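Local structure of branched-chain phosphotransacylase (Enterococcus faecalis, 1YCO) at residues 4-9 and 31-36; 8-13 and 46-51. The protein probably transfers acyl groups, acting as a branched-chain phosphotransacylase. One frame throughout, in Å; residues are numbered along the deposited sequence.

In the fold
Both contacts involve the five-stranded parallel sheet of one domain and start from the same piece of chain, sharing Gly8 and Gly9; their centres are about 5 Å apart. Interaction 1 pairs strand 2-7 with strand 29-35 inside a beta-alpha-beta unit whose crossover is helix 12-24. Interaction 2 packs the turn that follows strand 2-7 against Trp46 and Tyr48, where the chain enters strand 47-50, the next strand beyond 29-35 and outermost in this chain's sheet. The two are stitched together by a probable hydrogen bond between Phe31 O and Lys47 N, 2.9 Å, and by a weak one from Ser10 N to Asp35 OD2, 3.0 Å.

Interaction 1 of 2, residues 4-9 and 31-36; sequences VSIAGG and FIVFDT
Ile6 is bonded to strand 29-35 through both its N and its O: the N donates to Ile32 O (3.0 Å), and the O accepts from Phe34 N (2.9 Å) in a bond bent little at the hydrogen (168°). Ile32 N to Val4 O, 2.9 Å, completes the regular parallel ladder. Where strand 2-7 ends, Phe34 O takes two donors from the turn, Gly8 N at 2.6 Å and, weakly, Gly9 N. Gly8 has a positive phi (77°), which by itself favours glycine there. The carboxylate of Asp35 reaches back over this glycine, OD2 lying 3.3 Å from Gly8 CA, while OD1 accepts from the backbone N of Asn37.

Outside the ladder, Val4 and Phe31 stand side by side, Val4 CB 3.7 Å from ring atom CD2 of Phe31. Ile6 slants across both Phe31 and Val33: CG1 is anti to its carbonyl carbon, and an extended chi2 (-174°) carries CD1 to 3.9 Å from Phe31 CD2, where it also touches Val33 CG2. Helix 12-24 covers this face through Ile14, Val18 and Leu22. On the other face Ser5 OG lies 3.3 Å from Phe34 CE1 and is hydrogen-bonded to Ala61 O of helix 54-66. Most strand N-H and C=O groups are thus paired within the sheet, the one buried hydroxyl is satisfied by a helix carbonyl, and aliphatic and aromatic groups are left to meet the helices.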
ATOM      1  N   VAL A   4       6.694 -29.208  14.460  1.00 40.64           N
ATOM      2  CA  VAL A   4       5.788 -28.067  14.420  1.00 40.65           C
ATOM      3  C   VAL A   4       4.549 -28.295  15.302  1.00 40.79           C
ATOM      4  O   VAL A   4       3.877 -29.336  15.231  1.00 40.94           O
ATOM      5  CB  VAL A   4       5.310 -27.757  12.970  1.00 41.32           C
ATOM      6  CG1 VAL A   4       4.470 -26.492  12.963  1.00 40.97           C
ATOM      7  CG2 VAL A   4       6.501 -27.590  12.033  1.00 41.12           C
ATOM      8  N   SER A   5       4.252 -27.305  16.133  1.00 38.38           N
ATOM      9  CA  SER A   5       3.111 -27.355  17.033  1.00 37.17           C
ATOM     10  C   SER A   5       1.958 -26.551  16.422  1.00 36.94           C
ATOM     11  O   SER A   5       2.123 -25.389  16.066  1.00 38.53           O
ATOM     12  CB  SER A   5       3.532 -26.778  18.389  1.00 35.37           C
ATOM     13  OG  SER A   5       2.456 -26.670  19.297  1.00 39.94           O
ATOM     14  N   ILE A   6       0.787 -27.165  16.304  1.00 38.01           N
ATOM     15  CA  ILE A   6      -0.353 -26.477  15.703  1.00 37.41           C
ATOM     16  C   ILE A   6      -1.536 -26.323  16.651  1.00 39.25           C
ATOM     17  O   ILE A   6      -2.104 -27.311  17.126  1.00 39.77           O
ATOM     18  CB  ILE A   6      -0.833 -27.219  14.442  1.00 34.99           C
ATOM     19  CG1 ILE A   6       0.363 -27.464  13.512  1.00 35.62           C
ATOM     20  CG2 ILE A   6      -1.937 -26.416  13.746  1.00 34.19           C
ATOM     21  CD1 ILE A   6       0.016 -28.052  12.176  1.00 35.16           C
ATOM     22  N   ALA A   7      -1.915 -25.074  16.908  1.00 39.53           N
ATOM     23  CA  ALA A   7      -3.037 -24.776  17.789  1.00 41.38           C
ATOM     24  C   ALA A   7      -4.340 -24.777  16.993  1.00 43.19           C
ATOM     25  O   ALA A   7      -4.623 -23.844  16.236  1.00 43.88           O
ATOM     26  CB  ALA A   7      -2.829 -23.422  18.468  1.00 40.58           C
ATOM     27  N   GLY A   8      -5.126 -25.833  17.173  1.00 43.22           N
ATOM     28  CA  GLY A   8      -6.379 -25.954  16.462  1.00 45.63           C
ATOM     29  C   GLY A   8      -6.111 -26.375  15.032  1.00 46.61           C
ATOM     30  O   GLY A   8      -6.679 -25.817  14.093  1.00 46.76           O
ATOM     31  N   GLY A   9      -5.245 -27.368  14.866  1.00 47.18           N
ATOM     32  CA  GLY A   9      -4.896 -27.828  13.533  1.00 50.15           C
ATOM     33  C   GLY A   9      -5.632 -29.050  13.021  1.00 50.27           C
ATOM     34  O   GLY A   9      -5.370 -29.508  11.913  1.00 50.21           O
ATOM     35  N   PHE A  31       4.679 -33.129  12.781  1.00 48.00           N
ATOM     36  CA  PHE A  31       3.570 -32.281  13.191  1.00 47.71           C
ATOM     37  C   PHE A  31       2.820 -32.820  14.403  1.00 48.29           C
ATOM     38  O   PHE A  31       2.520 -34.012  14.494  1.00 49.12           O
ATOM     39  CB  PHE A  31       2.583 -32.086  12.033  1.00 48.14           C
ATOM     40  CG  PHE A  31       3.157 -31.330  10.863  1.00 50.29           C
ATOM     41  CD1 PHE A  31       3.726 -32.005   9.784  1.00 49.71           C
ATOM     42  CD2 PHE A  31       3.142 -29.937  10.847  1.00 49.74           C
ATOM     43  CE1 PHE A  31       4.267 -31.304   8.705  1.00 50.80           C
ATOM     44  CE2 PHE A  31       3.682 -29.230   9.772  1.00 50.14           C
ATOM     45  CZ  PHE A  31       4.246 -29.914   8.697  1.00 49.23           C
ATOM     46  N   ILE A  32       2.528 -31.924  15.336  1.00 47.73           N
ATOM     47  CA  ILE A  32       1.806 -32.258  16.547  1.00 47.37           C
ATOM     48  C   ILE A  32       0.652 -31.268  16.619  1.00 47.68           C
ATOM     49  O   ILE A  32       0.850 -30.081  16.869  1.00 47.27           O
ATOM     50  CB  ILE A  32       2.720 -32.120  17.776  1.00 47.17           C
ATOM     51  CG1 ILE A  32       3.916 -33.050  17.610  1.00 46.38           C
ATOM     52  CG2 ILE A  32       1.955 -32.459  19.050  1.00 46.47           C
ATOM     53  CD1 ILE A  32       4.932 -32.947  18.717  1.00 48.80           C
ATOM     54  N   VAL A  33      -0.555 -31.768  16.388  1.00 48.65           N
ATOM     55  CA  VAL A  33      -1.743 -30.936  16.378  1.00 49.65           C
ATOM     56  C   VAL A  33      -2.611 -31.044  17.621  1.00 49.83           C
ATOM     57  O   VAL A  33      -2.870 -32.142  18.111  1.00 51.11           O
ATOM     58  CB  VAL A  33      -2.633 -31.293  15.173  1.00 52.01           C
ATOM     59  CG1 VAL A  33      -3.877 -30.410  15.158  1.00 52.87           C
ATOM     60  CG2 VAL A  33      -1.840 -31.147  13.883  1.00 51.08           C
ATOM     61  N   PHE A  34      -3.076 -29.897  18.110  1.00 49.41           N
ATOM     62  CA  PHE A  34      -3.947 -29.844  19.280  1.00 49.26           C
ATOM     63  C   PHE A  34      -5.264 -29.223  18.836  1.00 49.94           C
ATOM     64  O   PHE A  34      -5.266 -28.218  18.131  1.00 51.80           O
ATOM     65  CB  PHE A  34      -3.349 -28.961  20.381  1.00 47.81           C
ATOM     66  CG  PHE A  34      -1.920 -29.270  20.710  1.00 46.17           C
ATOM     67  CD1 PHE A  34      -0.898 -28.887  19.848  1.00 45.08           C
ATOM     68  CD2 PHE A  34      -1.592 -29.909  21.901  1.00 46.82           C
ATOM     69  CE1 PHE A  34       0.433 -29.131  20.168  1.00 45.88           C
ATOM     70  CE2 PHE A  34      -0.263 -30.160  22.232  1.00 46.98           C
ATOM     71  CZ  PHE A  34       0.752 -29.767  21.362  1.00 47.16           C
ATOM     72  N   ASP A  35      -6.385 -29.801  19.244  1.00 49.74           N
ATOM     73  CA  ASP A  35      -7.668 -29.239  18.842  1.00 50.61           C
ATOM     74  C   ASP A  35      -8.818 -29.798  19.679  1.00 49.95           C
ATOM     75  O   ASP A  35      -8.740 -30.905  20.214  1.00 48.77           O
ATOM     76  CB  ASP A  35      -7.923 -29.542  17.352  1.00 51.30           C
ATOM     77  CG  ASP A  35      -8.821 -28.505  16.673  1.00 52.71           C
ATOM     78  OD1 ASP A  35      -9.753 -27.989  17.332  1.00 53.04           O
ATOM     79  OD2 ASP A  35      -8.602 -28.227  15.467  1.00 51.97           O
ATOM     80  N   THR A  36      -9.884 -29.019  19.790  1.00 50.00           N
ATOM     81  CA  THR A  36     -11.057 -29.451  20.525  1.00 51.81           C
ATOM     82  C   THR A  36     -11.923 -30.269  19.576  1.00 51.91           C
ATOM     83  O   THR A  36     -12.810 -30.998  20.010  1.00 53.25           O
ATOM     84  CB  THR A  36     -11.868 -28.251  21.048  1.00 52.48           C
ATOM     85  OG1 THR A  36     -12.035 -27.291  19.995  1.00 54.74           O
ATOM     86  CG2 THR A  36     -11.151 -27.600  22.221  1.00 52.90           C
TER

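Interaction 2 of 2, residues 8-13 and 46-51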
ATOM      1  N   GLY A   8      -5.126 -25.833  17.173  1.00 43.22           N
ATOM      2  CA  GLY A   8      -6.379 -25.954  16.462  1.00 45.63           C
ATOM      3  C   GLY A   8      -6.111 -26.375  15.032  1.00 46.61           C
ATOM      4  O   GLY A   8      -6.679 -25.817  14.093  1.00 46.76           O
ATOM      5  N   GLY A   9      -5.245 -27.368  14.866  1.00 47.18           N
ATOM      6  CA  GLY A   9      -4.896 -27.828  13.533  1.00 50.15           C
ATOM      7  C   GLY A   9      -5.632 -29.050  13.021  1.00 50.27           C
ATOM      8  O   GLY A   9      -5.370 -29.508  11.913  1.00 50.21           O
ATOM      9  N   SER A  10      -6.548 -29.594  13.811  1.00 51.99           N
ATOM     10  CA  SER A  10      -7.273 -30.768  13.351  1.00 53.54           C
ATOM     11  C   SER A  10      -8.399 -30.344  12.411  1.00 53.48           C
ATOM     12  O   SER A  10      -9.577 -30.531  12.714  1.00 54.51           O
ATOM     13  CB  SER A  10      -7.836 -31.544  14.533  1.00 54.74           C
ATOM     14  OG  SER A  10      -8.375 -32.773  14.086  1.00 57.62           O
ATOM     15  N   GLN A  11      -8.019 -29.789  11.263  1.00 53.25           N
ATOM     16  CA  GLN A  11      -8.977 -29.308  10.275  1.00 54.16           C
ATOM     17  C   GLN A  11      -8.601 -29.752   8.862  1.00 54.46           C
ATOM     18  O   GLN A  11      -7.420 -29.817   8.518  1.00 55.28           O
ATOM     19  CB  GLN A  11      -9.026 -27.784  10.331  1.00 54.42           C
ATOM     20  CG  GLN A  11      -9.105 -27.234  11.746  1.00 53.65           C
ATOM     21  CD  GLN A  11     -10.457 -27.471  12.399  1.00 56.49           C
ATOM     22  OE1 GLN A  11     -10.665 -27.124  13.562  1.00 57.76           O
ATOM     23  NE2 GLN A  11     -11.381 -28.061  11.654  1.00 56.98           N
ATOM     24  N   PRO A  12      -9.602 -30.046   8.013  1.00 55.07           N
ATOM     25  CA  PRO A  12      -9.279 -30.482   6.648  1.00 55.40           C
ATOM     26  C   PRO A  12      -8.413 -29.467   5.897  1.00 54.77           C
ATOM     27  O   PRO A  12      -7.678 -29.824   4.972  1.00 54.61           O
ATOM     28  CB  PRO A  12     -10.657 -30.693   6.016  1.00 55.59           C
ATOM     29  CG  PRO A  12     -11.508 -29.684   6.712  1.00 54.74           C
ATOM     30  CD  PRO A  12     -11.049 -29.795   8.160  1.00 55.27           C
ATOM     31  N   GLU A  13      -8.496 -28.207   6.316  1.00 54.48           N
ATOM     32  CA  GLU A  13      -7.701 -27.142   5.707  1.00 54.31           C
ATOM     33  C   GLU A  13      -6.239 -27.306   6.157  1.00 53.18           C
ATOM     34  O   GLU A  13      -5.312 -27.188   5.351  1.00 53.39           O
ATOM     35  CB  GLU A  13      -8.215 -25.770   6.145  1.00 56.53           C
ATOM     36  CG  GLU A  13      -9.725 -25.576   6.016  1.00 59.26           C
ATOM     37  CD  GLU A  13     -10.487 -26.010   7.257  1.00 61.43           C
ATOM     38  OE1 GLU A  13     -10.033 -25.674   8.376  1.00 61.37           O
ATOM     39  OE2 GLU A  13     -11.547 -26.665   7.113  1.00 62.81           O
ATOM     40  N   TRP A  46       0.150 -36.508  11.221  1.00 58.11           N
ATOM     41  CA  TRP A  46       0.539 -35.831  12.457  1.00 56.17           C
ATOM     42  C   TRP A  46       0.239 -36.666  13.701  1.00 56.18           C
ATOM     43  O   TRP A  46      -0.225 -37.798  13.603  1.00 57.18           O
ATOM     44  CB  TRP A  46      -0.194 -34.487  12.594  1.00 54.48           C
ATOM     45  CG  TRP A  46      -1.706 -34.574  12.614  1.00 51.11           C
ATOM     46  CD1 TRP A  46      -2.475 -35.444  13.335  1.00 51.39           C
ATOM     47  CD2 TRP A  46      -2.622 -33.732  11.898  1.00 51.47           C
ATOM     48  NE1 TRP A  46      -3.811 -35.198  13.112  1.00 50.40           N
ATOM     49  CE2 TRP A  46      -3.930 -34.155  12.236  1.00 50.04           C
ATOM     50  CE3 TRP A  46      -2.464 -32.663  11.005  1.00 50.51           C
ATOM     51  CZ2 TRP A  46      -5.073 -33.545  11.710  1.00 49.88           C
ATOM     52  CZ3 TRP A  46      -3.602 -32.054  10.482  1.00 50.33           C
ATOM     53  CH2 TRP A  46      -4.892 -32.499  10.838  1.00 50.86           C
ATOM     54  N   LYS A  47       0.510 -36.075  14.863  1.00 55.40           N
ATOM     55  CA  LYS A  47       0.254 -36.677  16.166  1.00 55.39           C
ATOM     56  C   LYS A  47      -0.896 -35.899  16.816  1.00 55.92           C
ATOM     57  O   LYS A  47      -0.669 -34.878  17.472  1.00 57.81           O
ATOM     58  CB  LYS A  47       1.495 -36.573  17.055  1.00 55.71           C
ATOM     59  CG  LYS A  47       2.622 -37.558  16.718  1.00 58.66           C
ATOM     60  CD  LYS A  47       2.464 -38.930  17.411  1.00 57.52           C
ATOM     61  CE  LYS A  47       1.198 -39.681  16.972  1.00 57.89           C
ATOM     62  NZ  LYS A  47       1.206 -40.108  15.531  1.00 55.89           N
ATOM     63  N   TYR A  48      -2.125 -36.378  16.626  1.00 53.74           N
ATOM     64  CA  TYR A  48      -3.322 -35.735  17.179  1.00 51.75           C
ATOM     65  C   TYR A  48      -3.355 -35.725  18.710  1.00 51.15           C
ATOM     66  O   TYR A  48      -2.926 -36.678  19.353  1.00 52.25           O
ATOM     67  CB  TYR A  48      -4.580 -36.446  16.662  1.00 50.05           C
ATOM     68  CG  TYR A  48      -5.878 -35.901  17.227  1.00 49.05           C
ATOM     69  CD1 TYR A  48      -6.395 -34.676  16.794  1.00 48.34           C
ATOM     70  CD2 TYR A  48      -6.580 -36.598  18.210  1.00 47.31           C
ATOM     71  CE1 TYR A  48      -7.581 -34.161  17.326  1.00 47.53           C
ATOM     72  CE2 TYR A  48      -7.763 -36.092  18.747  1.00 46.95           C
ATOM     73  CZ  TYR A  48      -8.258 -34.878  18.305  1.00 46.51           C
ATOM     74  OH  TYR A  48      -9.418 -34.382  18.849  1.00 46.03           O
ATOM     75  N   VAL A  49      -3.858 -34.639  19.287  1.00 51.60           N
ATOM     76  CA  VAL A  49      -3.985 -34.522  20.740  1.00 52.32           C
ATOM     77  C   VAL A  49      -5.239 -33.701  21.086  1.00 54.05           C
ATOM     78  O   VAL A  49      -5.277 -32.488  20.861  1.00 54.80           O
ATOM     79  CB  VAL A  49      -2.760 -33.828  21.391  1.00 50.84           C
ATOM     80  CG1 VAL A  49      -2.944 -33.774  22.899  1.00 47.60           C
ATOM     81  CG2 VAL A  49      -1.478 -34.570  21.050  1.00 50.12           C
ATOM     82  N   HIS A  50      -6.260 -34.361  21.629  1.00 54.20           N
ATOM     83  CA  HIS A  50      -7.503 -33.680  21.994  1.00 54.97           C
ATOM     84  C   HIS A  50      -7.330 -32.781  23.214  1.00 55.01           C
ATOM     85  O   HIS A  50      -6.458 -33.018  24.056  1.00 55.41           O
ATOM     86  CB  HIS A  50      -8.604 -34.698  22.286  1.00 56.05           C
ATOM     87  CG  HIS A  50      -9.959 -34.085  22.460  1.00 56.99           C
ATOM     88  ND1 HIS A  50     -10.803 -34.425  23.495  1.00 57.13           N
ATOM     89  CD2 HIS A  50     -10.627 -33.174  21.712  1.00 57.68           C
ATOM     90  CE1 HIS A  50     -11.932 -33.752  23.378  1.00 57.26           C
ATOM     91  NE2 HIS A  50     -11.852 -32.985  22.304  1.00 58.30           N
ATOM     92  N   CYS A  51      -8.173 -31.753  23.303  1.00 54.65           N
ATOM     93  CA  CYS A  51      -8.139 -30.793  24.412  1.00 54.65           C
ATOM     94  C   CYS A  51      -9.556 -30.382  24.832  1.00 54.52           C
ATOM     95  O   CYS A  51     -10.478 -30.412  24.018  1.00 55.10           O
ATOM     96  CB  CYS A  51      -7.341 -29.548  23.998  1.00 55.12           C
ATOM     97  SG  CYS A  51      -5.660 -29.889  23.381  1.00 57.64           S
TER
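Trp46 and Tyr48 meet the Gly9-Ser10 turn by van der Waals packing. The far end of the indole does the work for Trp46: CH2 lies 3.2 Å from Gly9 O and CZ3 is only slightly farther from the same oxygen. CH2 and CZ2 both come within 3.9 Å of Ser10 CA. Tyr48 meets Ser10 through CE1, which is 3.6 Å from Ser10 OG and 3.8 Å from Ser10 CB. Ser10 OG is anti to its own backbone N (chi1 -172°), the rotation that sets it beside this ring carbon.

The polar groups of these residues find partners elsewhere. Ser10 OG is hydrogen-bonded to Glu38 O, Tyr48 OH to Asn37 O, and Trp46 NE1 to Asn39 OD1, so residues 37-39, after strand 29-35, hold the polar ends of all three side chains. Within the turn, Gln11 N makes a weak bond to Gly9 O at 2.7 Å, closing an inverse gamma turn centred on Ser10; Gly9 O therefore meets both this N-H and the six-membered ring of Trp46.

Ile14, Leu15 and Val18 of helix 12-24 also touch Trp46, which ties the first helical turns to the chain leading into strand 47-50. Gln11 is the N-cap residue of that helix. This is a strand-to-helix turn at the carboxyl end of strand 2-7 in a parallel alpha/beta sheet, at the start of a beta-alpha-beta crossover.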